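Local coordinates for protein transcriptional regulator (Corynebacterium diphtheriae, PDB 3LMM) that probably acts as a transcriptional regulator, joining a Schlafen AlbA-like domain to an ATPase-like domain and helix-turn-helix family domains, at residues 93-98 and 122-127; 74-79 and 132-137; 67-72 and 110-115; 138-143 and 162-167; 445-450 and 463-468. One frame throughout, in Å; residues are numbered along the deposited sequence.

Interaction 1 (93-98 and 122-127); sequences GRIIGT and KRVLGQ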
# COMPACT_ATOMS: atom_id res chain seq x y z
N GLY A 93 -3.02 -27.60 -22.00
CA GLY A 93 -3.21 -28.31 -20.75
C GLY A 93 -2.03 -29.21 -20.43
O GLY A 93 -2.10 -30.00 -19.49
N ARG A 94 -0.95 -29.09 -21.18
CA ARG A 94 0.22 -29.92 -20.94
C ARG A 94 0.87 -29.60 -19.60
O ARG A 94 1.07 -28.43 -19.28
CB ARG A 94 1.24 -29.72 -22.05
CG ARG A 94 0.80 -30.32 -23.36
CD ARG A 94 1.72 -29.93 -24.49
NE ARG A 94 1.29 -30.58 -25.71
CZ ARG A 94 1.72 -30.26 -26.92
NH1 ARG A 94 1.26 -30.93 -27.98
NH2 ARG A 94 2.59 -29.28 -27.08
N ILE A 95 1.20 -30.63 -18.83
CA ILE A 95 1.83 -30.43 -17.53
C ILE A 95 3.31 -30.05 -17.68
O ILE A 95 4.09 -30.80 -18.28
CB ILE A 95 1.73 -31.69 -16.63
CG1 ILE A 95 0.31 -31.86 -16.09
CG2 ILE A 95 2.67 -31.58 -15.44
CD1 ILE A 95 -0.51 -32.87 -16.85
N ILE A 96 3.70 -28.90 -17.13
CA ILE A 96 5.07 -28.43 -17.18
C ILE A 96 5.65 -28.50 -15.78
O ILE A 96 6.74 -29.04 -15.58
CB ILE A 96 5.16 -26.96 -17.65
CG1 ILE A 96 4.28 -26.74 -18.88
CG2 ILE A 96 6.60 -26.59 -17.92
CD1 ILE A 96 4.59 -27.62 -20.08
N GLY A 97 4.92 -27.95 -14.81
CA GLY A 97 5.38 -27.98 -13.43
C GLY A 97 6.08 -26.71 -12.97
O GLY A 97 6.36 -25.82 -13.77
N THR A 98 6.35 -26.63 -11.67
CA THR A 98 7.02 -25.47 -11.12
C THR A 98 7.54 -25.79 -9.73
O THR A 98 6.89 -26.48 -8.96
CB THR A 98 6.06 -24.25 -11.09
OG1 THR A 98 6.63 -23.22 -10.28
CG2 THR A 98 4.71 -24.65 -10.54
N LYS A 122 0.43 -29.21 -5.49
CA LYS A 122 -0.33 -30.37 -5.93
C LYS A 122 0.59 -31.18 -6.82
O LYS A 122 1.58 -30.66 -7.34
CB LYS A 122 -1.54 -29.92 -6.74
CG LYS A 122 -2.58 -29.17 -5.94
CD LYS A 122 -3.42 -30.15 -5.17
CE LYS A 122 -4.43 -29.46 -4.31
NZ LYS A 122 -5.12 -30.47 -3.47
N ARG A 123 0.26 -32.46 -7.00
CA ARG A 123 1.06 -33.35 -7.84
C ARG A 123 0.19 -34.04 -8.89
O ARG A 123 -0.67 -34.83 -8.55
CB ARG A 123 1.76 -34.42 -6.99
CG ARG A 123 2.92 -33.91 -6.14
CD ARG A 123 4.25 -34.01 -6.89
NE ARG A 123 5.31 -33.18 -6.30
CZ ARG A 123 6.59 -33.23 -6.66
NH1 ARG A 123 6.97 -34.08 -7.61
NH2 ARG A 123 7.49 -32.44 -6.10
N VAL A 124 0.42 -33.73 -10.17
CA VAL A 124 -0.34 -34.37 -11.24
C VAL A 124 0.38 -35.63 -11.68
O VAL A 124 0.50 -36.58 -10.92
CB VAL A 124 -0.47 -33.50 -12.46
CG1 VAL A 124 -1.54 -32.48 -12.25
CG2 VAL A 124 0.87 -32.88 -12.75
N LEU A 125 0.88 -35.66 -12.91
CA LEU A 125 1.54 -36.87 -13.34
C LEU A 125 2.93 -36.99 -12.73
O LEU A 125 3.90 -37.37 -13.40
CB LEU A 125 1.61 -36.92 -14.86
CG LEU A 125 0.29 -37.24 -15.56
CD1 LEU A 125 -0.63 -36.06 -15.48
CD2 LEU A 125 0.57 -37.56 -17.02
N GLY A 126 3.02 -36.70 -11.45
CA GLY A 126 4.30 -36.78 -10.77
C GLY A 126 4.91 -35.40 -10.72
O GLY A 126 5.77 -35.11 -9.88
N GLN A 127 4.46 -34.54 -11.63
CA GLN A 127 4.95 -33.19 -11.69
C GLN A 127 4.28 -32.37 -10.59
O GLN A 127 3.20 -32.72 -10.13
CB GLN A 127 4.64 -32.58 -13.04
CG GLN A 127 5.42 -33.21 -14.18
CD GLN A 127 6.92 -33.03 -14.01
OE1 GLN A 127 7.38 -32.00 -13.52
NE2 GLN A 127 7.69 -34.03 -14.43
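Gly97 and Gln127 mark the closest backbone approach, their CA atoms 5.5 Å apart. Segment 93-98 is an irregular loop, and Gly97 takes a positive phi of 98°, a conformation that suits a residue without a side chain. Segment 122-127 leaves strand 118-123 after Arg123 and turns back, closed by a backbone bond from Val124 N to Gln127 O. Within this turn Arg123 NH1 donates to Gly126 O at 2.8 Å, the carbonyl oxygen lying 23° out of the guanidinium plane.

Ile95 does most of the touching. With CG2 anti to its backbone N, that methyl comes 3.3 Å from Gln127 CB and also reaches Val124 CG2. Ile95 CG1 lies 3.5 Å from Val124 CG2, and the Ile95 and Val124 side chains slide past each other in opposite directions. Ile95 CD1 meets Leu125 CD1 at 3.5 Å, those two side chains crossing at about a right angle. Val124 also rests on Leu23 of helix 10-24.

This is a surface contact: the loop after strand 82-86 lies against the turn of the beta hairpin formed by strands 118-123 and 128-134, at the edge of the mixed sheet in the Schlafen AlbA_2 region.

Interaction 2 (74-79 and 132-137); sequences CMANTP and IYVAAA
Met75, present as selenomethionine, holds CG anti to its backbone N (chi1 -158°), which lays CG against Val134 CG1 at 3.4 Å; beyond CG the chain bends, and its end leads away from segment 132-137. Val134 CG1 packs on Met75, while Val134 CG2, also near Met75 CB, lies 3.4 Å from Ala76 CB.

Further along, the contact becomes polar. Ala137 N donates to Ala76 O in a nearly straight bond of 2.8 Å (172° at the hydrogen), arriving 19° from the carbonyl plane. A water also donates to Ala76 O and to Ala137 O, so two donors grip the Ala76 carbonyl and the water links the two segments. Nearby, Ala76 CA makes a CA-H...O contact of 3.5 Å with Ala135 O. Such grips suit the last turn of a helix, where carbonyls run short of helical N-H partners; Thr78 has already left helical geometry. Within the same helix, Cys74 forms a disulfide with Cys156.

The arrangement is alpha/beta packing: the C-terminal end of helix 62-77 is fastened to the chain leaving central strand 128-134 in the Schlafen AlbA_2 region, with the side chain of Met75 about 9 Å from the bound cobalt.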
# COMPACT_ATOMS: atom_id res chain seq x y z
N CYS A 74 -5.86 -9.85 -12.27
CA CYS A 74 -6.99 -9.99 -13.19
C CYS A 74 -8.11 -10.67 -12.47
O CYS A 74 -9.24 -10.21 -12.46
CB CYS A 74 -6.69 -10.88 -14.39
SG CYS A 74 -6.23 -9.96 -15.87
N MSE A 75 -7.75 -11.79 -11.86
CA MSE A 75 -8.70 -12.61 -11.16
C MSE A 75 -9.39 -11.83 -10.06
O MSE A 75 -10.59 -11.58 -10.14
CB MSE A 75 -8.00 -13.82 -10.57
CG MSE A 75 -8.94 -14.95 -10.31
SE MSE A 75 -9.65 -15.69 -11.93
CE MSE A 75 -11.28 -14.70 -12.07
N ALA A 76 -8.62 -11.46 -9.05
CA ALA A 76 -9.17 -10.72 -7.92
C ALA A 76 -10.06 -9.57 -8.38
O ALA A 76 -10.98 -9.19 -7.67
CB ALA A 76 -8.03 -10.20 -7.04
N ASN A 77 -9.78 -9.02 -9.55
CA ASN A 77 -10.58 -7.91 -10.07
C ASN A 77 -11.87 -8.35 -10.69
O ASN A 77 -12.80 -7.56 -10.78
CB ASN A 77 -9.82 -7.12 -11.13
CG ASN A 77 -8.75 -6.25 -10.55
OD1 ASN A 77 -8.94 -5.64 -9.50
ND2 ASN A 77 -7.62 -6.17 -11.24
N THR A 78 -11.96 -9.58 -11.16
CA THR A 78 -13.21 -10.00 -11.75
C THR A 78 -14.09 -10.51 -10.62
O THR A 78 -13.61 -11.21 -9.72
CB THR A 78 -13.03 -11.13 -12.76
OG1 THR A 78 -13.53 -12.34 -12.18
CG2 THR A 78 -11.58 -11.34 -13.08
N PRO A 79 -15.39 -10.19 -10.64
CA PRO A 79 -16.21 -10.69 -9.53
C PRO A 79 -16.22 -12.22 -9.43
O PRO A 79 -16.18 -12.94 -10.43
CB PRO A 79 -17.59 -10.11 -9.84
CG PRO A 79 -17.61 -10.09 -11.34
CD PRO A 79 -16.23 -9.58 -11.69
N ILE A 132 -3.41 -21.70 -7.13
CA ILE A 132 -3.56 -20.42 -6.48
C ILE A 132 -5.02 -20.00 -6.45
O ILE A 132 -5.67 -19.88 -7.49
CB ILE A 132 -2.77 -19.32 -7.19
CG1 ILE A 132 -1.30 -19.66 -7.20
CG2 ILE A 132 -2.99 -18.03 -6.45
CD1 ILE A 132 -0.48 -18.64 -7.91
N TYR A 133 -5.53 -19.79 -5.25
CA TYR A 133 -6.92 -19.40 -5.08
C TYR A 133 -6.99 -17.92 -4.74
O TYR A 133 -6.55 -17.49 -3.66
CB TYR A 133 -7.57 -20.23 -3.97
CG TYR A 133 -7.63 -21.70 -4.29
CD1 TYR A 133 -8.48 -22.18 -5.27
CD2 TYR A 133 -6.78 -22.60 -3.65
CE1 TYR A 133 -8.49 -23.54 -5.62
CE2 TYR A 133 -6.77 -23.96 -4.00
CZ TYR A 133 -7.62 -24.42 -4.99
OH TYR A 133 -7.59 -25.75 -5.35
N VAL A 134 -7.53 -17.15 -5.66
CA VAL A 134 -7.65 -15.72 -5.44
C VAL A 134 -9.12 -15.32 -5.29
O VAL A 134 -9.96 -15.68 -6.12
CB VAL A 134 -6.89 -14.94 -6.57
CG1 VAL A 134 -6.79 -15.80 -7.81
CG2 VAL A 134 -7.56 -13.61 -6.87
N ALA A 135 -9.42 -14.61 -4.20
CA ALA A 135 -10.77 -14.14 -3.89
C ALA A 135 -11.04 -12.78 -4.51
O ALA A 135 -10.11 -12.03 -4.79
CB ALA A 135 -10.96 -14.07 -2.39
N ALA A 136 -12.32 -12.47 -4.72
CA ALA A 136 -12.71 -11.19 -5.29
C ALA A 136 -12.26 -10.06 -4.38
O ALA A 136 -12.49 -10.09 -3.17
CB ALA A 136 -14.22 -11.15 -5.47
N ALA A 137 -11.61 -9.06 -4.96
CA ALA A 137 -11.11 -7.92 -4.21
C ALA A 137 -12.23 -6.98 -3.82
O ALA A 137 -13.20 -6.83 -4.55
CB ALA A 137 -10.09 -7.16 -5.05
O HOH W 1 -13.59 -7.98 -6.91

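Interaction 3 (67-72 and 110-115); sequences KLADEV and FTRIDV
Arg112 meets Ala69 with the aliphatic start of its side chain. CG sits between the backbone N and the carbonyl carbon (chi1 60°), which puts Arg112 CG 3.6 Å from Ala69 CB, with CD a little further off. The guanidinium goes elsewhere: it forms a salt bridge with Asp66 and donates to Gly108 O.

Ile113 comes next, its CD1 reaching both Ala69 O and Val72. The closest backbone approach of the pair is here, with Ile113 CA 6.2 Å from Ala69 CA, consistent with the small alanine at this point. CG1 is anti to the backbone N (chi1 -163°), and beyond it Ile113 CD1 meets Val72 CB at 3.9 Å; the Ile113 and Val72 side chains cross at about a right angle. The chain then leaves the helix at Asp114, whose phi is positive and whose carboxylate pairs with Arg352. Past that bend Val115 swings back, bringing Val115 CG2 to 4.3 Å from Val72 CG1.

The whole contact is buried and almost entirely apolar. One side of helix 62-77 receives the C-terminal end of helix 102-113, while Leu68 and Glu71 rest on strand 82-86 of the mixed sheet. Ile113 also touches Ile141 in the loop after strand 128-134.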
# COMPACT_ATOMS: atom_id res chain seq x y z
N LYS A 67 4.67 -11.74 -13.82
CA LYS A 67 3.56 -12.24 -14.64
C LYS A 67 2.40 -12.83 -13.81
O LYS A 67 1.22 -12.54 -14.06
CB LYS A 67 4.07 -13.28 -15.65
CG LYS A 67 4.56 -12.70 -16.98
CD LYS A 67 5.78 -11.81 -16.79
CE LYS A 67 6.22 -11.12 -18.11
NZ LYS A 67 5.28 -10.04 -18.59
N LEU A 68 2.74 -13.68 -12.84
CA LEU A 68 1.76 -14.32 -11.97
C LEU A 68 0.99 -13.29 -11.13
O LEU A 68 -0.24 -13.34 -11.01
CB LEU A 68 2.46 -15.33 -11.05
CG LEU A 68 2.15 -16.80 -11.31
CD1 LEU A 68 2.16 -17.07 -12.79
CD2 LEU A 68 3.16 -17.67 -10.59
N ALA A 69 1.72 -12.34 -10.55
CA ALA A 69 1.07 -11.31 -9.77
C ALA A 69 0.09 -10.59 -10.68
O ALA A 69 -1.05 -10.35 -10.30
CB ALA A 69 2.11 -10.34 -9.21
N ASP A 70 0.50 -10.26 -11.90
CA ASP A 70 -0.41 -9.57 -12.81
C ASP A 70 -1.64 -10.40 -13.08
O ASP A 70 -2.74 -9.87 -13.17
CB ASP A 70 0.28 -9.26 -14.14
CG ASP A 70 1.02 -7.94 -14.12
OD1 ASP A 70 1.68 -7.59 -15.13
OD2 ASP A 70 0.94 -7.24 -13.08
N GLU A 71 -1.47 -11.72 -13.21
CA GLU A 71 -2.62 -12.57 -13.45
C GLU A 71 -3.55 -12.58 -12.24
O GLU A 71 -4.78 -12.53 -12.38
CB GLU A 71 -2.16 -13.99 -13.79
CG GLU A 71 -3.26 -14.85 -14.43
CD GLU A 71 -3.55 -14.47 -15.89
OE1 GLU A 71 -3.84 -13.28 -16.16
OE2 GLU A 71 -3.51 -15.36 -16.76
N VAL A 72 -2.99 -12.64 -11.03
CA VAL A 72 -3.81 -12.63 -9.82
C VAL A 72 -4.65 -11.37 -9.76
O VAL A 72 -5.81 -11.42 -9.36
CB VAL A 72 -2.94 -12.74 -8.56
CG1 VAL A 72 -3.80 -12.70 -7.31
CG2 VAL A 72 -2.15 -14.02 -8.60
N PHE A 110 2.32 -10.60 -2.99
CA PHE A 110 1.82 -9.61 -2.04
C PHE A 110 2.58 -8.29 -2.06
O PHE A 110 2.01 -7.23 -1.79
CB PHE A 110 1.87 -10.18 -0.62
CG PHE A 110 1.40 -9.21 0.43
CD1 PHE A 110 0.04 -8.91 0.55
CD2 PHE A 110 2.30 -8.61 1.30
CE1 PHE A 110 -0.41 -8.02 1.53
CE2 PHE A 110 1.87 -7.72 2.29
CZ PHE A 110 0.52 -7.43 2.40
N THR A 111 3.87 -8.34 -2.37
CA THR A 111 4.67 -7.12 -2.39
C THR A 111 4.39 -6.26 -3.59
O THR A 111 4.49 -5.04 -3.50
CB THR A 111 6.18 -7.40 -2.38
OG1 THR A 111 6.57 -8.01 -1.15
CG2 THR A 111 6.96 -6.10 -2.55
N ARG A 112 4.05 -6.86 -4.72
CA ARG A 112 3.82 -6.04 -5.89
C ARG A 112 2.36 -5.82 -6.27
O ARG A 112 2.04 -4.92 -7.03
CB ARG A 112 4.63 -6.57 -7.10
CG ARG A 112 4.33 -8.00 -7.56
CD ARG A 112 5.44 -9.00 -7.16
NE ARG A 112 6.59 -9.08 -8.08
CZ ARG A 112 7.73 -9.73 -7.80
NH1 ARG A 112 8.73 -9.75 -8.67
NH2 ARG A 112 7.90 -10.34 -6.62
N ILE A 113 1.46 -6.61 -5.71
CA ILE A 113 0.07 -6.47 -6.09
C ILE A 113 -0.83 -6.05 -4.91
O ILE A 113 -1.94 -5.55 -5.10
CB ILE A 113 -0.39 -7.80 -6.69
CG1 ILE A 113 -1.66 -7.62 -7.49
CG2 ILE A 113 -0.59 -8.83 -5.59
CD1 ILE A 113 -2.31 -8.97 -7.85
N ASP A 114 -0.32 -6.23 -3.69
CA ASP A 114 -1.01 -5.87 -2.46
C ASP A 114 -2.00 -6.93 -1.98
O ASP A 114 -2.88 -6.64 -1.15
CB ASP A 114 -1.74 -4.54 -2.61
CG ASP A 114 -1.22 -3.49 -1.66
OD1 ASP A 114 -1.83 -2.41 -1.54
OD2 ASP A 114 -0.17 -3.76 -1.03
N VAL A 115 -1.86 -8.15 -2.48
CA VAL A 115 -2.75 -9.23 -2.08
C VAL A 115 -1.96 -10.53 -1.95
O VAL A 115 -1.06 -10.80 -2.74
CB VAL A 115 -3.90 -9.41 -3.09
CG1 VAL A 115 -3.66 -8.57 -4.31
CG2 VAL A 115 -4.05 -10.89 -3.47

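Interaction 4 (138-143 and 162-167); sequences AEPIED and AEWWEY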
# COMPACT_ATOMS: atom_id res chain seq x y z
N ALA A 138 -12.10 -6.34 -2.66
CA ALA A 138 -13.16 -5.43 -2.24
C ALA A 138 -13.03 -4.09 -2.97
O ALA A 138 -13.90 -3.23 -2.87
CB ALA A 138 -13.11 -5.23 -0.72
N GLU A 139 -11.93 -3.94 -3.71
CA GLU A 139 -11.65 -2.72 -4.49
C GLU A 139 -10.70 -3.10 -5.61
O GLU A 139 -9.98 -4.09 -5.50
CB GLU A 139 -11.01 -1.64 -3.62
CG GLU A 139 -9.75 -2.08 -2.94
CD GLU A 139 -9.21 -1.04 -1.98
OE1 GLU A 139 -8.69 -0.01 -2.45
OE2 GLU A 139 -9.32 -1.26 -0.76
N PRO A 140 -10.68 -2.32 -6.70
CA PRO A 140 -9.78 -2.64 -7.81
C PRO A 140 -8.32 -2.85 -7.41
O PRO A 140 -7.76 -2.11 -6.60
CB PRO A 140 -9.97 -1.47 -8.78
CG PRO A 140 -10.49 -0.37 -7.91
CD PRO A 140 -11.43 -1.09 -6.97
N ILE A 141 -7.72 -3.88 -7.99
CA ILE A 141 -6.32 -4.22 -7.72
C ILE A 141 -5.52 -3.93 -8.97
O ILE A 141 -5.65 -4.64 -9.97
CB ILE A 141 -6.17 -5.72 -7.37
CG1 ILE A 141 -7.13 -6.11 -6.23
CG2 ILE A 141 -4.74 -6.01 -6.98
CD1 ILE A 141 -7.08 -5.17 -5.01
N GLU A 142 -4.70 -2.88 -8.94
CA GLU A 142 -3.87 -2.52 -10.09
C GLU A 142 -2.66 -3.44 -10.16
O GLU A 142 -2.10 -3.80 -9.13
CB GLU A 142 -3.43 -1.06 -9.97
CG GLU A 142 -4.51 -0.10 -10.46
CD GLU A 142 -4.48 1.24 -9.75
OE1 GLU A 142 -5.21 2.16 -10.20
OE2 GLU A 142 -3.74 1.38 -8.74
N ASP A 143 -2.26 -3.82 -11.37
CA ASP A 143 -1.12 -4.72 -11.50
C ASP A 143 0.23 -4.02 -11.50
O ASP A 143 0.31 -2.81 -11.28
CB ASP A 143 -1.26 -5.58 -12.76
CG ASP A 143 -1.26 -4.76 -14.03
OD1 ASP A 143 -0.78 -3.61 -14.01
OD2 ASP A 143 -1.73 -5.27 -15.07
N ALA A 162 -15.36 3.03 -13.48
CA ALA A 162 -16.79 3.26 -13.67
C ALA A 162 -17.57 1.97 -13.83
O ALA A 162 -18.60 1.77 -13.17
CB ALA A 162 -17.00 4.15 -14.89
N GLU A 163 -17.09 1.10 -14.73
CA GLU A 163 -17.74 -0.18 -14.99
C GLU A 163 -17.43 -1.12 -13.83
O GLU A 163 -18.33 -1.75 -13.28
CB GLU A 163 -17.26 -0.79 -16.32
CG GLU A 163 -18.28 -1.74 -17.00
CD GLU A 163 -17.70 -2.47 -18.24
OE1 GLU A 163 -16.97 -1.84 -19.05
OE2 GLU A 163 -18.01 -3.67 -18.42
N TRP A 164 -16.17 -1.21 -13.44
CA TRP A 164 -15.82 -2.12 -12.37
C TRP A 164 -16.71 -2.02 -11.13
O TRP A 164 -17.12 -3.04 -10.56
CB TRP A 164 -14.39 -1.92 -11.90
CG TRP A 164 -13.98 -3.04 -11.01
CD1 TRP A 164 -13.48 -4.24 -11.40
CD2 TRP A 164 -14.04 -3.08 -9.57
NE1 TRP A 164 -13.22 -5.02 -10.31
CE2 TRP A 164 -13.55 -4.34 -9.17
CE3 TRP A 164 -14.45 -2.17 -8.59
CZ2 TRP A 164 -13.47 -4.72 -7.83
CZ3 TRP A 164 -14.36 -2.55 -7.26
CH2 TRP A 164 -13.87 -3.81 -6.89
N TRP A 165 -16.99 -0.80 -10.69
CA TRP A 165 -17.81 -0.64 -9.51
C TRP A 165 -19.27 -1.01 -9.67
O TRP A 165 -19.80 -1.75 -8.84
CB TRP A 165 -17.67 0.77 -8.94
CG TRP A 165 -16.38 0.94 -8.22
CD1 TRP A 165 -15.27 1.60 -8.68
CD2 TRP A 165 -16.03 0.42 -6.94
NE1 TRP A 165 -14.26 1.52 -7.76
CE2 TRP A 165 -14.70 0.80 -6.68
CE3 TRP A 165 -16.71 -0.33 -5.98
CZ2 TRP A 165 -14.03 0.45 -5.49
CZ3 TRP A 165 -16.06 -0.68 -4.80
CH2 TRP A 165 -14.73 -0.29 -4.57
N GLU A 166 -19.92 -0.53 -10.72
CA GLU A 166 -21.33 -0.88 -10.87
C GLU A 166 -21.48 -2.39 -10.80
O GLU A 166 -22.50 -2.89 -10.32
CB GLU A 166 -21.90 -0.36 -12.19
CG GLU A 166 -21.36 -0.99 -13.45
CD GLU A 166 -22.18 -0.64 -14.67
OE1 GLU A 166 -21.58 -0.33 -15.74
OE2 GLU A 166 -23.43 -0.67 -14.57
N TYR A 167 -20.45 -3.10 -11.26
CA TYR A 167 -20.46 -4.55 -11.24
C TYR A 167 -20.17 -5.06 -9.85
O TYR A 167 -20.76 -6.05 -9.41
CB TYR A 167 -19.46 -5.12 -12.26
CG TYR A 167 -20.13 -5.49 -13.57
CD1 TYR A 167 -20.87 -6.67 -13.68
CD2 TYR A 167 -20.13 -4.60 -14.66
CE1 TYR A 167 -21.60 -6.96 -14.84
CE2 TYR A 167 -20.86 -4.88 -15.83
CZ TYR A 167 -21.60 -6.07 -15.90
OH TYR A 167 -22.35 -6.34 -17.02
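Pro140 and Trp164 form the CH-pi part of this contact. CD of the proline stands over one face of the indole, 3.7 Å from the centroid of the six-membered ring and 27° off its normal, displaced toward the rim at CZ3.

Apolar packing extends the same proline to the neighbouring residue: Pro140 CD also lies 3.4 Å from Trp165 CZ2, the two side chains crossing at about a right angle. Consecutive on the helix, the tryptophans diverge at chi1. Trp164 has CG anti to its backbone N (-168°), whereas Trp165 has CG anti to its carbonyl carbon (-76°), and the resulting pair puts Trp164 CZ3 over the centre of the Trp165 ring. The proline thus touches both indoles with one carbon.

Backbone contacts fill in the remainder. Glu139 CA is 3.4 Å from Trp164 CH2, and Ala138 O approaches Trp165 CH2 at 3.5 Å.

The polar ends of both indoles are satisfied beyond the two segments, Trp164 NE1 by Asn77 O and Trp165 NE1 by Asp361 OD2.

A proline seated on a tryptophan face is a familiar aromatic-proline contact. Here it joins helix 161-171 to the loop after strand 128-134 in the Schlafen AlbA_2 region, close to helix 357-365 of the ATPase-like (RecG C-terminal family) range.

Interaction 5 (445-450 and 463-468); sequences ITIDVV and NALEAA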
# COMPACT_ATOMS: atom_id res chain seq x y z
N ILE A 445 21.94 -7.37 14.55
CA ILE A 445 20.60 -7.58 14.05
C ILE A 445 20.45 -9.01 13.49
O ILE A 445 21.36 -9.53 12.84
CB ILE A 445 20.27 -6.48 12.99
CG1 ILE A 445 18.78 -6.17 13.04
CG2 ILE A 445 20.66 -6.89 11.59
CD1 ILE A 445 18.37 -5.58 14.38
N THR A 446 19.33 -9.65 13.81
CA THR A 446 19.08 -11.00 13.33
C THR A 446 17.89 -10.99 12.40
O THR A 446 17.05 -10.09 12.47
CB THR A 446 18.78 -11.99 14.48
OG1 THR A 446 17.90 -13.02 14.01
CG2 THR A 446 18.12 -11.29 15.64
N ILE A 447 17.81 -11.97 11.51
CA ILE A 447 16.72 -12.05 10.55
C ILE A 447 15.35 -11.96 11.22
O ILE A 447 14.39 -11.48 10.63
CB ILE A 447 16.81 -13.34 9.74
CG1 ILE A 447 15.86 -13.27 8.56
CG2 ILE A 447 16.47 -14.52 10.62
CD1 ILE A 447 16.33 -14.09 7.39
N ASP A 448 15.25 -12.42 12.47
CA ASP A 448 13.99 -12.36 13.19
C ASP A 448 13.66 -10.93 13.58
O ASP A 448 12.52 -10.50 13.47
CB ASP A 448 14.04 -13.22 14.45
CG ASP A 448 13.67 -14.67 14.19
OD1 ASP A 448 13.59 -15.45 15.18
OD2 ASP A 448 13.45 -15.04 13.02
N VAL A 449 14.67 -10.19 14.03
CA VAL A 449 14.49 -8.80 14.45
C VAL A 449 14.13 -7.90 13.30
O VAL A 449 13.33 -6.97 13.44
CB VAL A 449 15.75 -8.23 15.07
CG1 VAL A 449 15.53 -6.78 15.44
CG2 VAL A 449 16.12 -9.04 16.28
N VAL A 450 14.76 -8.15 12.16
CA VAL A 450 14.51 -7.38 10.97
C VAL A 450 13.07 -7.62 10.56
O VAL A 450 12.38 -6.71 10.11
CB VAL A 450 15.43 -7.85 9.84
CG1 VAL A 450 15.07 -7.13 8.56
CG2 VAL A 450 16.88 -7.59 10.22
N ASN A 463 15.01 -10.66 2.39
CA ASN A 463 15.07 -9.71 1.28
C ASN A 463 15.70 -8.39 1.70
O ASN A 463 16.64 -7.91 1.07
CB ASN A 463 13.66 -9.45 0.73
CG ASN A 463 13.66 -8.49 -0.44
OD1 ASN A 463 14.16 -8.82 -1.51
ND2 ASN A 463 13.10 -7.30 -0.25
N ALA A 464 15.15 -7.78 2.75
CA ALA A 464 15.69 -6.51 3.23
C ALA A 464 17.17 -6.69 3.56
O ALA A 464 18.01 -5.97 3.02
CB ALA A 464 14.93 -6.05 4.46
N LEU A 465 17.48 -7.66 4.42
CA LEU A 465 18.88 -7.91 4.79
C LEU A 465 19.78 -8.00 3.57
O LEU A 465 20.80 -7.30 3.50
CB LEU A 465 18.98 -9.19 5.62
CG LEU A 465 18.67 -8.99 7.11
CD1 LEU A 465 18.44 -10.32 7.78
CD2 LEU A 465 19.82 -8.25 7.77
N GLU A 466 19.42 -8.85 2.61
CA GLU A 466 20.21 -9.00 1.38
C GLU A 466 20.46 -7.65 0.71
O GLU A 466 21.60 -7.27 0.48
CB GLU A 466 19.50 -9.93 0.38
CG GLU A 466 19.95 -11.40 0.42
CD GLU A 466 21.44 -11.58 0.12
OE1 GLU A 466 22.26 -11.53 1.06
OE2 GLU A 466 21.80 -11.77 -1.07
N ALA A 467 19.39 -6.92 0.41
CA ALA A 467 19.54 -5.63 -0.23
C ALA A 467 20.48 -4.71 0.56
O ALA A 467 21.20 -3.90 -0.02
CB ALA A 467 18.19 -4.97 -0.41
N ALA A 468 20.47 -4.82 1.88
CA ALA A 468 21.32 -3.98 2.70
C ALA A 468 22.75 -4.47 2.64
O ALA A 468 23.70 -3.70 2.76
CB ALA A 468 20.84 -3.97 4.14
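Leu465 points its CB toward segment 445-450, and the branches beyond it fit among three residues there. With CG anti to the carbonyl carbon (chi1 -83°), the side chain crosses from helix 458-469 to helix 447-454, and Leu465 CG itself comes 3.9 Å from Val450 CG2. The two methyls then part. Leu465 CD1 goes to the start of the facing helix, 3.7 Å from Ile447 CA and 4.0 Å from Ile447 CB, the side chains crossing at about a right angle. Leu465 CD2 touches both Val450 CG2 and Ile445 CG2, the latter at 4.1 Å. One residue earlier, Ala464 CB adds a looser contact with Val450 CG1.

Thr446 caps the N-terminus of the facing helix, whose first turn carries Ile447 and Val450: Thr446 OG1 accepts from Asp448 N at 3.1 Å with an angle of 162° at the hydrogen. Leu465 is also touched by Trp486 and Ile479 of strands 485-488 and 479-482, and Ile445 packs on Leu438 and Leu439 of helix 430-441.

Three helices closed by a beta hairpin, in a family of the HTH clan, are consistent with a winged helix-turn-helix; helices 447-454 and 458-469 would be its two HTH helices, and this contact is part of the hydrophobic core between them.

Overall arrangement
Interactions 1 to 3 lie wholly in the Schlafen AlbA_2 region. Interaction 1 is a surface contact of loop and hairpin turn, and interaction 2 is partly buried, the one contact of the five with a direct hydrogen bond between its segments. Interactions 2 and 3 share helix 62-77 and touch through Val134 and Val72. Interaction 4 is buried and aromatic; it meets interaction 2 where Asn77 hydrogen-bonds to Trp164 and Ile141, and interaction 3 where Ile141 packs by Ile113 and Val115. Interaction 5 is also buried and purely aliphatic, but lies in the DUF5635 range, touching none of the others, its nearest atoms about 7 Å from those of interaction 3.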